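Local coordinates for protein putative carbohydrate-active enzyme (Uncultured organism, PDB 5WH8) that probably hydrolyses O-glycosidic bonds of cellulose-like polysaccharides, this chain being the glycoside hydrolase family 5 cellulase part of a longer multi-modular protein, at residues I146-N151 with C182-S188; P118-L122 with E162-V167. One frame throughout, in Å; residues are numbered along the deposited sequence.

Overall arrangement
The chain folds as an eight-stranded parallel TIM barrel, and both contacts lie in its middle portion. From the N terminus, residues 118-122 come first, in the connection between strand 103-109 and helix 122-135. Next is 146-151, directly after strand 142-145; then 162-167 on helix 157-172, and finally 182-188, following strand 180-182. Contact 2 therefore closes the loop from 118-122 to 162-167, contact 1 closes that from 146-151 to 182-188, and the two loops cross. Contact 1 ties together two neighbouring strand ends, while contact 2 joins the turn leading into helix 122-135 to helix 157-172. With centres about 11 Å apart they also touch, Cys-147 CB lying 3.8 Å from Pro-118 CB.

Contact 1: I146-N151 with C182-S188; sequences ICNEPN and CGTPTWS
Asn-151 lays its side chain over one face of the Trp-187 indole: CB sits 3.4 Å from the centroid of the five-membered ring, a CH-pi contact, and the amide plane is only 9° from the ring plane. A chi1 of 69° sets CG between the backbone N and carbonyl carbon, which brings the amide over NE1. The group is held at both ends, since ND2 donates to Glu-149 O (2.9 Å) and also bonds to Leu-111 O, while a water bridges OD1 and Trp-187 NE1. Glu-149 meets the same indole at its edge, with OE1 3.2 Å from Trp-187 CD1 and the carboxylate turned 86° from the ring.

Behind this first shell the backbones are joined by a bond from Trp-187 N to Pro-150 O (2.9 Å). Ser-188 OG acts as a two-way link, donating to Asn-148 O at 2.9 Å, in the carbonyl plane, and accepting a nearly straight bond from Thr-184 N at 3.1 Å. Toward the strands, Gly-183 CA approaches Cys-147 O at 3.5 Å in a CH...O contact, and a water accepts from Cys-147 N and, weakly, from Gly-183 N.

In the next shell, Arg-64 binds Asn-148 OD1. The Asn-Glu-Pro sequence following strand 142-145 matches the family 5 signature, whose glutamate is the general acid/base in relatives; Glu-149 is probably the equivalent residue. The bonds to Asn-148 O, Glu-149 O and Pro-150 O hold the backbone around it, while His-209 ND1 hydrogen-bonds to OE2 and OE1 lies beside Trp-187 CD1, so the carboxylate is probably held in orientation.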
# COMPACT_ATOMS: atom_id res chain seq x y z
N ILE A 146 -3.24 -8.37 1.03
CA ILE A 146 -3.15 -9.80 0.75
C ILE A 146 -3.19 -10.17 -0.76
O ILE A 146 -2.82 -11.31 -1.11
CB ILE A 146 -4.26 -10.59 1.55
CG1 ILE A 146 -5.67 -10.04 1.26
CG2 ILE A 146 -3.96 -10.57 3.04
CD1 ILE A 146 -6.82 -10.97 1.74
N CYS A 147 -3.62 -9.26 -1.63
CA CYS A 147 -3.61 -9.47 -3.10
C CYS A 147 -3.80 -8.17 -3.90
O CYS A 147 -4.91 -7.74 -4.18
CB CYS A 147 -4.70 -10.49 -3.53
SG CYS A 147 -6.37 -10.17 -2.92
N ASN A 148 -2.68 -7.58 -4.30
CA ASN A 148 -2.64 -6.29 -5.03
C ASN A 148 -3.80 -5.98 -6.01
O ASN A 148 -4.65 -5.10 -5.73
CB ASN A 148 -1.30 -6.25 -5.79
CG ASN A 148 -1.18 -5.08 -6.75
OD1 ASN A 148 -1.39 -3.93 -6.38
ND2 ASN A 148 -0.82 -5.38 -8.00
N GLU A 149 -3.80 -6.65 -7.16
CA GLU A 149 -4.77 -6.39 -8.25
C GLU A 149 -5.30 -7.68 -8.87
O GLU A 149 -4.78 -8.15 -9.89
CB GLU A 149 -4.15 -5.53 -9.36
CG GLU A 149 -4.03 -4.06 -8.95
CD GLU A 149 -3.42 -3.18 -10.02
OE1 GLU A 149 -3.09 -3.69 -11.12
OE2 GLU A 149 -3.29 -1.96 -9.80
N PRO A 150 -6.35 -8.27 -8.27
CA PRO A 150 -7.08 -9.34 -8.96
C PRO A 150 -7.53 -8.83 -10.33
O PRO A 150 -7.93 -7.68 -10.43
CB PRO A 150 -8.28 -9.62 -8.02
CG PRO A 150 -7.80 -9.16 -6.68
CD PRO A 150 -6.98 -7.93 -6.99
N ASN A 151 -7.41 -9.65 -11.35
CA ASN A 151 -7.80 -9.23 -12.69
C ASN A 151 -8.01 -10.41 -13.61
O ASN A 151 -7.49 -11.51 -13.39
CB ASN A 151 -6.78 -8.25 -13.30
CG ASN A 151 -5.43 -8.90 -13.62
OD1 ASN A 151 -5.21 -9.38 -14.75
ND2 ASN A 151 -4.52 -8.91 -12.65
N CYS A 182 -7.90 -5.78 1.37
CA CYS A 182 -8.28 -6.80 0.40
C CYS A 182 -8.54 -6.23 -0.98
O CYS A 182 -9.39 -5.35 -1.13
CB CYS A 182 -9.55 -7.52 0.87
SG CYS A 182 -10.05 -8.93 -0.19
N GLY A 183 -7.81 -6.74 -1.98
CA GLY A 183 -7.97 -6.32 -3.36
C GLY A 183 -9.35 -6.63 -3.90
O GLY A 183 -10.08 -7.44 -3.32
N THR A 184 -9.70 -5.98 -5.01
CA THR A 184 -11.02 -6.14 -5.61
C THR A 184 -10.87 -6.40 -7.12
O THR A 184 -9.77 -6.21 -7.68
CB THR A 184 -11.92 -4.92 -5.32
OG1 THR A 184 -11.28 -3.70 -5.73
CG2 THR A 184 -12.24 -4.85 -3.80
N PRO A 185 -11.92 -6.92 -7.76
CA PRO A 185 -11.79 -7.27 -9.19
C PRO A 185 -11.51 -6.08 -10.13
O PRO A 185 -11.66 -4.91 -9.77
CB PRO A 185 -13.15 -7.91 -9.52
CG PRO A 185 -13.67 -8.40 -8.21
CD PRO A 185 -13.21 -7.38 -7.19
N THR A 186 -11.11 -6.44 -11.35
CA THR A 186 -10.76 -5.49 -12.41
C THR A 186 -9.66 -4.50 -11.94
O THR A 186 -9.79 -3.28 -11.97
CB THR A 186 -12.02 -4.76 -12.93
OG1 THR A 186 -13.07 -5.71 -13.20
CG2 THR A 186 -11.70 -4.02 -14.22
N TRP A 187 -8.55 -5.09 -11.50
CA TRP A 187 -7.38 -4.35 -11.05
C TRP A 187 -7.72 -3.41 -9.90
O TRP A 187 -7.32 -2.24 -9.87
CB TRP A 187 -6.72 -3.57 -12.20
CG TRP A 187 -6.17 -4.44 -13.32
CD1 TRP A 187 -4.96 -5.08 -13.36
CD2 TRP A 187 -6.84 -4.79 -14.54
NE1 TRP A 187 -4.82 -5.79 -14.54
CE2 TRP A 187 -5.96 -5.61 -15.28
CE3 TRP A 187 -8.07 -4.45 -15.09
CZ2 TRP A 187 -6.29 -6.13 -16.52
CZ3 TRP A 187 -8.40 -4.97 -16.34
CH2 TRP A 187 -7.50 -5.78 -17.04
N SER A 188 -8.44 -3.98 -8.93
CA SER A 188 -8.91 -3.27 -7.72
C SER A 188 -9.69 -2.01 -8.09
O SER A 188 -9.49 -0.91 -7.52
CB SER A 188 -7.74 -2.98 -6.76
OG SER A 188 -7.37 -4.19 -6.14
O HOH W 1 -5.08 -6.91 -1.14
O HOH W 2 -2.69 -7.63 -15.69

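Contact 2: P118-L122 with E162-V167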
# COMPACT_ATOMS: atom_id res chain seq x y z
N PRO A 118 -5.92 -14.52 -7.55
CA PRO A 118 -4.97 -14.73 -6.44
C PRO A 118 -5.02 -16.16 -5.88
O PRO A 118 -4.06 -16.61 -5.25
CB PRO A 118 -5.41 -13.69 -5.39
CG PRO A 118 -6.87 -13.43 -5.71
CD PRO A 118 -6.95 -13.52 -7.22
N ASN A 119 -6.13 -16.87 -6.06
CA ASN A 119 -6.19 -18.26 -5.65
C ASN A 119 -5.07 -19.10 -6.24
O ASN A 119 -4.63 -20.08 -5.62
CB ASN A 119 -7.55 -18.87 -6.02
CG ASN A 119 -8.66 -18.28 -5.22
OD1 ASN A 119 -8.79 -18.56 -4.03
ND2 ASN A 119 -9.49 -17.45 -5.86
N TYR A 120 -4.59 -18.71 -7.42
CA TYR A 120 -3.57 -19.50 -8.09
C TYR A 120 -2.18 -19.25 -7.51
O TYR A 120 -1.19 -19.82 -8.01
CB TYR A 120 -3.58 -19.20 -9.60
CG TYR A 120 -4.87 -19.61 -10.29
CD1 TYR A 120 -5.81 -20.45 -9.66
CD2 TYR A 120 -5.15 -19.16 -11.57
CE1 TYR A 120 -6.98 -20.81 -10.31
CE2 TYR A 120 -6.32 -19.53 -12.22
CZ TYR A 120 -7.23 -20.34 -11.58
OH TYR A 120 -8.40 -20.70 -12.24
N THR A 121 -2.10 -18.42 -6.46
CA THR A 121 -0.85 -18.24 -5.72
C THR A 121 -0.88 -18.83 -4.30
O THR A 121 0.09 -18.67 -3.56
CB THR A 121 -0.48 -16.73 -5.58
OG1 THR A 121 -1.35 -16.11 -4.62
CG2 THR A 121 -0.57 -16.03 -6.91
N LEU A 122 -1.94 -19.56 -3.95
CA LEU A 122 -2.15 -19.99 -2.56
C LEU A 122 -1.09 -20.95 -2.03
O LEU A 122 -0.83 -20.95 -0.81
CB LEU A 122 -3.54 -20.64 -2.40
CG LEU A 122 -4.68 -19.64 -2.20
CD1 LEU A 122 -6.04 -20.30 -2.37
CD2 LEU A 122 -4.59 -19.00 -0.84
N GLU A 162 -13.26 -15.91 -1.83
CA GLU A 162 -12.80 -17.24 -1.44
C GLU A 162 -11.30 -17.26 -1.13
O GLU A 162 -10.87 -17.92 -0.19
CB GLU A 162 -13.15 -18.27 -2.53
CG GLU A 162 -14.66 -18.53 -2.53
CD GLU A 162 -15.12 -19.59 -3.52
OE1 GLU A 162 -14.58 -19.68 -4.64
OE2 GLU A 162 -16.06 -20.34 -3.17
N TYR A 163 -10.51 -16.52 -1.90
CA TYR A 163 -9.09 -16.35 -1.59
C TYR A 163 -8.91 -15.73 -0.20
O TYR A 163 -8.13 -16.23 0.61
CB TYR A 163 -8.40 -15.46 -2.65
CG TYR A 163 -6.98 -15.02 -2.27
CD1 TYR A 163 -5.91 -15.88 -2.45
CD2 TYR A 163 -6.74 -13.77 -1.71
CE1 TYR A 163 -4.62 -15.49 -2.11
CE2 TYR A 163 -5.45 -13.38 -1.35
CZ TYR A 163 -4.41 -14.25 -1.55
OH TYR A 163 -3.11 -13.91 -1.20
N ALA A 164 -9.63 -14.65 0.06
CA ALA A 164 -9.52 -13.94 1.33
C ALA A 164 -9.96 -14.83 2.50
O ALA A 164 -9.39 -14.77 3.58
CB ALA A 164 -10.34 -12.66 1.30
N GLU A 165 -10.98 -15.64 2.28
CA GLU A 165 -11.47 -16.52 3.34
C GLU A 165 -10.50 -17.70 3.59
O GLU A 165 -10.60 -18.37 4.63
CB GLU A 165 -12.89 -16.99 3.00
CG GLU A 165 -13.90 -15.85 3.18
CD GLU A 165 -15.31 -16.15 2.72
OE1 GLU A 165 -15.54 -17.17 2.03
OE2 GLU A 165 -16.20 -15.33 3.03
N ALA A 166 -9.55 -17.92 2.67
CA ALA A 166 -8.44 -18.87 2.88
C ALA A 166 -7.27 -18.24 3.64
O ALA A 166 -6.70 -18.84 4.56
CB ALA A 166 -7.94 -19.43 1.52
N VAL A 167 -6.91 -17.02 3.26
CA VAL A 167 -5.74 -16.36 3.85
C VAL A 167 -6.01 -15.65 5.19
O VAL A 167 -5.16 -15.67 6.08
CB VAL A 167 -5.14 -15.32 2.82
CG1 VAL A 167 -4.11 -14.43 3.45
CG2 VAL A 167 -4.55 -16.07 1.59
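Tyr-163 and Pro-118 form the tight part of this contact. Pro-118 CB stands 3.6 Å from the centroid of the tyrosine ring and 8° off its normal, a CH-pi contact made over the ring centre. On the opposite face, toward the rim, lies Val-167 CG2, from the next turn of the same helix, so the ring is sandwiched. Tyr-163 CG is anti to the backbone N (chi1 170°), which carries the ring toward the 3-10 turn, and the hydroxyl ends in a hydrogen bond to Ile-146 O. Leu-122 runs past the tyrosine in the opposite direction and belongs to the same packed part, its CD2 methyl touching Tyr-163 CE1 at 3.7 Å and Val-167 CG2 at 3.8 Å. The turn itself is pinned by Pro-118 O, which accepts from both Thr-121 N (2.9 Å) and Thr-121 OG1 (2.8 Å).

Elsewhere the fit is looser: Leu-122 CD2 comes no nearer than 4.1 Å to Ala-166 CB. Partly exposed Asn-119 places OD1 3.3 Å from Tyr-163 CA, without any hydrogen bond between the two segments. Asn-119 ND2 instead bonds to Asp-117 OD1 and Asp-159 O, the second of these reaching helix 157-172 itself.

Trp-129 and Ala-125 of helix 122-135 add to the apolar surroundings of Tyr-163. One aromatic side chain thereby joins two consecutive outer helices and the loop leading into the first, as befits the helix layer that surrounds a TIM barrel.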